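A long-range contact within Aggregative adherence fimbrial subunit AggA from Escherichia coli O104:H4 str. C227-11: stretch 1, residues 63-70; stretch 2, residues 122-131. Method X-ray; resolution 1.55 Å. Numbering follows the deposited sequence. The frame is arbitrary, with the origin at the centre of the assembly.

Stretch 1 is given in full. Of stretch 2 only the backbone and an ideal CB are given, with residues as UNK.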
# COMPACT_ATOMS: atom_id res chain seq x y z
N LYS A 63 9.66 -1.10 -1.18
CA LYS A 63 9.03 -0.91 -2.49
C LYS A 63 8.04 -2.04 -2.76
O LYS A 63 8.05 -3.08 -2.13
CB LYS A 63 10.08 -0.75 -3.60
CG LYS A 63 10.80 0.58 -3.51
CD LYS A 63 11.87 0.79 -4.57
CE LYS A 63 12.69 2.03 -4.21
NZ LYS A 63 13.83 2.28 -5.13
N TRP A 64 7.11 -1.79 -3.67
CA TRP A 64 6.05 -2.75 -3.94
C TRP A 64 6.53 -3.73 -4.99
O TRP A 64 7.11 -3.32 -5.97
CB TRP A 64 4.82 -2.00 -4.43
CG TRP A 64 4.25 -1.00 -3.45
CD1 TRP A 64 4.83 -0.50 -2.31
CD2 TRP A 64 2.98 -0.34 -3.56
NE1 TRP A 64 3.99 0.41 -1.70
CE2 TRP A 64 2.85 0.52 -2.45
CE3 TRP A 64 1.94 -0.41 -4.49
CZ2 TRP A 64 1.72 1.32 -2.24
CZ3 TRP A 64 0.80 0.38 -4.28
CH2 TRP A 64 0.71 1.24 -3.16
N VAL A 65 6.30 -5.03 -4.77
CA VAL A 65 6.81 -6.06 -5.68
C VAL A 65 5.68 -6.81 -6.38
O VAL A 65 4.88 -7.48 -5.73
CB VAL A 65 7.73 -7.06 -4.95
CG1 VAL A 65 8.31 -8.08 -5.92
CG2 VAL A 65 8.85 -6.31 -4.23
N LEU A 66 5.62 -6.68 -7.70
CA LEU A 66 4.70 -7.47 -8.50
C LEU A 66 5.44 -8.74 -8.91
O LEU A 66 6.37 -8.69 -9.72
CB LEU A 66 4.23 -6.68 -9.72
CG LEU A 66 3.09 -7.29 -10.53
CD1 LEU A 66 1.78 -7.36 -9.76
CD2 LEU A 66 2.87 -6.50 -11.81
N GLN A 67 5.00 -9.87 -8.35
CA GLN A 67 5.79 -11.12 -8.31
C GLN A 67 5.10 -12.24 -9.09
O GLN A 67 3.94 -12.56 -8.83
CB GLN A 67 5.97 -11.54 -6.84
CG GLN A 67 6.62 -12.90 -6.61
CD GLN A 67 8.10 -12.88 -6.91
OE1 GLN A 67 8.87 -12.20 -6.24
NE2 GLN A 67 8.52 -13.64 -7.93
N HIS A 68 5.83 -12.86 -10.02
CA HIS A 68 5.29 -13.97 -10.82
C HIS A 68 5.11 -15.18 -9.91
O HIS A 68 5.95 -15.46 -9.06
CB HIS A 68 6.21 -14.30 -12.00
CG HIS A 68 5.54 -15.09 -13.09
ND1 HIS A 68 5.49 -16.47 -13.09
CD2 HIS A 68 4.89 -14.69 -14.21
CE1 HIS A 68 4.83 -16.89 -14.15
NE2 HIS A 68 4.46 -15.83 -14.85
N ALA A 69 3.98 -15.87 -10.08
CA ALA A 69 3.62 -16.97 -9.18
C ALA A 69 4.57 -18.17 -9.31
O ALA A 69 4.92 -18.81 -8.32
CB ALA A 69 2.18 -17.42 -9.47
N LYS A 70 4.99 -18.45 -10.54
CA LYS A 70 5.82 -19.63 -10.84
C LYS A 70 7.34 -19.40 -10.79
O LYS A 70 8.08 -20.29 -10.37
CB LYS A 70 5.39 -20.19 -12.21
CG LYS A 70 3.99 -20.80 -12.19
CD LYS A 70 3.40 -20.95 -13.59
CE LYS A 70 2.72 -22.30 -13.81
NZ LYS A 70 1.40 -22.47 -13.11
N UNK A 122 5.28 -10.64 -19.14
CA UNK A 122 5.32 -12.09 -19.31
C UNK A 122 3.97 -12.69 -18.93
O UNK A 122 3.41 -12.34 -17.89
CB UNK A 122 6.44 -12.71 -18.47
N UNK A 123 3.43 -13.61 -19.76
CA UNK A 123 2.14 -14.22 -19.40
C UNK A 123 2.18 -14.98 -18.07
O UNK A 123 3.24 -15.45 -17.65
CB UNK A 123 1.69 -15.17 -20.51
N UNK A 124 1.03 -15.06 -17.41
CA UNK A 124 0.89 -15.79 -16.14
C UNK A 124 0.18 -14.98 -15.05
O UNK A 124 -0.43 -13.95 -15.33
CB UNK A 124 2.27 -16.21 -15.63
N UNK A 125 0.27 -15.47 -13.82
CA UNK A 125 -0.33 -14.78 -12.66
C UNK A 125 0.73 -14.00 -11.88
O UNK A 125 1.83 -14.50 -11.62
CB UNK A 125 -1.02 -15.79 -11.74
N UNK A 126 0.39 -12.77 -11.51
CA UNK A 126 1.25 -11.95 -10.66
C UNK A 126 0.48 -11.59 -9.42
O UNK A 126 -0.74 -11.36 -9.51
CB UNK A 126 1.73 -10.69 -11.39
N UNK A 127 1.17 -11.57 -8.28
CA UNK A 127 0.61 -11.03 -7.04
C UNK A 127 1.51 -9.93 -6.49
O UNK A 127 2.72 -9.92 -6.73
CB UNK A 127 0.43 -12.14 -6.00
N UNK A 128 0.91 -9.00 -5.75
CA UNK A 128 1.68 -7.95 -5.10
C UNK A 128 1.15 -7.77 -3.69
O UNK A 128 -0.01 -7.42 -3.51
CB UNK A 128 1.61 -6.64 -5.89
N UNK A 129 1.99 -8.06 -2.71
CA UNK A 129 1.58 -8.03 -1.32
C UNK A 129 1.77 -6.64 -0.79
O UNK A 129 2.86 -6.07 -0.90
CB UNK A 129 2.36 -9.04 -0.48
N UNK A 130 0.73 -6.09 -0.18
CA UNK A 130 0.85 -4.83 0.50
C UNK A 130 0.53 -4.99 1.97
O UNK A 130 -0.35 -5.77 2.34
CB UNK A 130 -0.06 -3.78 -0.14
N UNK A 131 1.27 -4.27 2.79
CA UNK A 131 1.05 -4.27 4.21
C UNK A 131 0.51 -2.91 4.57
O UNK A 131 0.94 -1.90 4.01
CB UNK A 131 2.33 -4.60 4.99

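Stretch 2 runs antiparallel to strand 64-68, at 152° between the two directions. The backbone pairing is tight around Q67: its N donates to O of residue 127 at 2.8 Å, and N of residue 127 returns a bond to Q67 O at 3.0 Å.

Position 122 lies before the strand. Its CB points toward stretch 1 but stays 4.9 Å from H68 CD2. Many side chains would fit. It is I122, and the end of its side chain leads away.

At position 123 CB points away, and phi is -60°. Proline suits this angle, though most residues would. The residue is P123. Its contribution comes from the backbone: H68 NE2 donates to P123 O at 3.1 Å.

Position 124 is the most restricted. Phi/psi of 131/-166 would jam a CB against the preceding carbonyl O. An ideal CB would also lie 2.4 Å from H68 NE2, a clash. Both point to glycine, and the residue is G124. With no side chain there, the imidazole can come close, H68 NE2 lying 3.8 Å from G124 CA.

Position 125 points sideways, with its ideal CB 4.2 Å from A69 CB. Stretch 1 offers only a small methyl here, so polar or charged side chains are as suitable as apolar ones. The residue is E125. Its carboxylate end leads away, and OE1 is hydrogen-bonded elsewhere in the structure. The backbone does the pairing: A69 N donates to E125 O at 3.0 Å.

Position 126 shares a sheet face with H68, its non-hydrogen-bonded partner. The ideal CB is 3.7 Å from L66 CD1, and an imidazole stands alongside. A large apolar or aromatic side chain would suit. The residue is Y126. The edge of H68 meets the face of its ring, with planes at 89° and H68 CD2 3.5 Å from Y126 CZ. Its OH makes a weak bond to I122 O, 3.3 Å away.

Position 127 lies on the other face, with Q67. Its ideal CB is 4.5 Å from Q67 O, with no close apolar group of stretch 1. A beta-branched or polar residue would do well. The residue is T127; its backbone N and O make the two bonds to Q67 given above.

Position 128 points sideways. Its ideal CB is 3.9 Å from L66 CD1, and the W64 side chain lies farther along. A long apolar side chain could reach both. The residue is M128: its CB packs on L66 CD1, and its SD reaches W64 CB at 3.8 Å.

Position 129 has nothing of stretch 1 within 5.5 Å of its ideal CB, so the choice is wide. It is I129. Its backbone is joined to V65 by two waters.

At position 130 CB points toward stretch 1, and the indole of W64 is the available surface. A branched apolar residue could cover it. The residue is L130, whose CD2 sits 3.4 Å from W64 CD2, over the ring face.

Position 131 is out of reach; it is H131.

Stretch 2 122-131: IPGEYTMILH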
# COMPACT_ATOMS: atom_id res chain seq x y z
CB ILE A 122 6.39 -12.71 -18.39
CG1 ILE A 122 7.71 -11.92 -18.47
CG2 ILE A 122 6.61 -14.19 -18.71
CD1 ILE A 122 8.24 -11.70 -19.87
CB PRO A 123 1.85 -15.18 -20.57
CG PRO A 123 2.70 -14.68 -21.70
CD PRO A 123 3.93 -14.14 -21.05
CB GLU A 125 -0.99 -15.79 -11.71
CG GLU A 125 -2.05 -16.68 -12.34
CD GLU A 125 -3.26 -15.92 -12.85
OE1 GLU A 125 -3.49 -14.76 -12.44
OE2 GLU A 125 -4.01 -16.51 -13.65
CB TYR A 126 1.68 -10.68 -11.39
CG TYR A 126 2.70 -10.89 -12.48
CD1 TYR A 126 2.30 -11.25 -13.77
CD2 TYR A 126 4.06 -10.70 -12.24
CE1 TYR A 126 3.22 -11.43 -14.78
CE2 TYR A 126 5.00 -10.89 -13.25
CZ TYR A 126 4.58 -11.25 -14.51
OH TYR A 126 5.50 -11.44 -15.52
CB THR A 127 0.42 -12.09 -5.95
OG1 THR A 127 1.68 -12.71 -5.64
CG2 THR A 127 -0.59 -13.15 -6.39
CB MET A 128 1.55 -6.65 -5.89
CG MET A 128 2.27 -5.46 -5.29
SD MET A 128 2.60 -4.19 -6.54
CE MET A 128 0.93 -3.82 -7.04
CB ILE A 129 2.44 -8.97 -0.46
CG1 ILE A 129 2.32 -10.41 -0.96
CG2 ILE A 129 2.04 -8.90 1.00
CD1 ILE A 129 3.45 -11.28 -0.48
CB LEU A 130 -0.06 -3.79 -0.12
CG LEU A 130 0.27 -3.38 -1.55
CD1 LEU A 130 -0.69 -2.29 -1.96
CD2 LEU A 130 1.71 -2.92 -1.72
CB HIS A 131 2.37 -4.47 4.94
CG HIS A 131 2.93 -5.84 4.81
ND1 HIS A 131 2.68 -6.83 5.73
CD2 HIS A 131 3.75 -6.39 3.88
CE1 HIS A 131 3.33 -7.92 5.39
NE2 HIS A 131 3.98 -7.68 4.26
O HOH W 1 5.16 -5.89 -2.19
O HOH W 2 4.65 -8.95 -3.46
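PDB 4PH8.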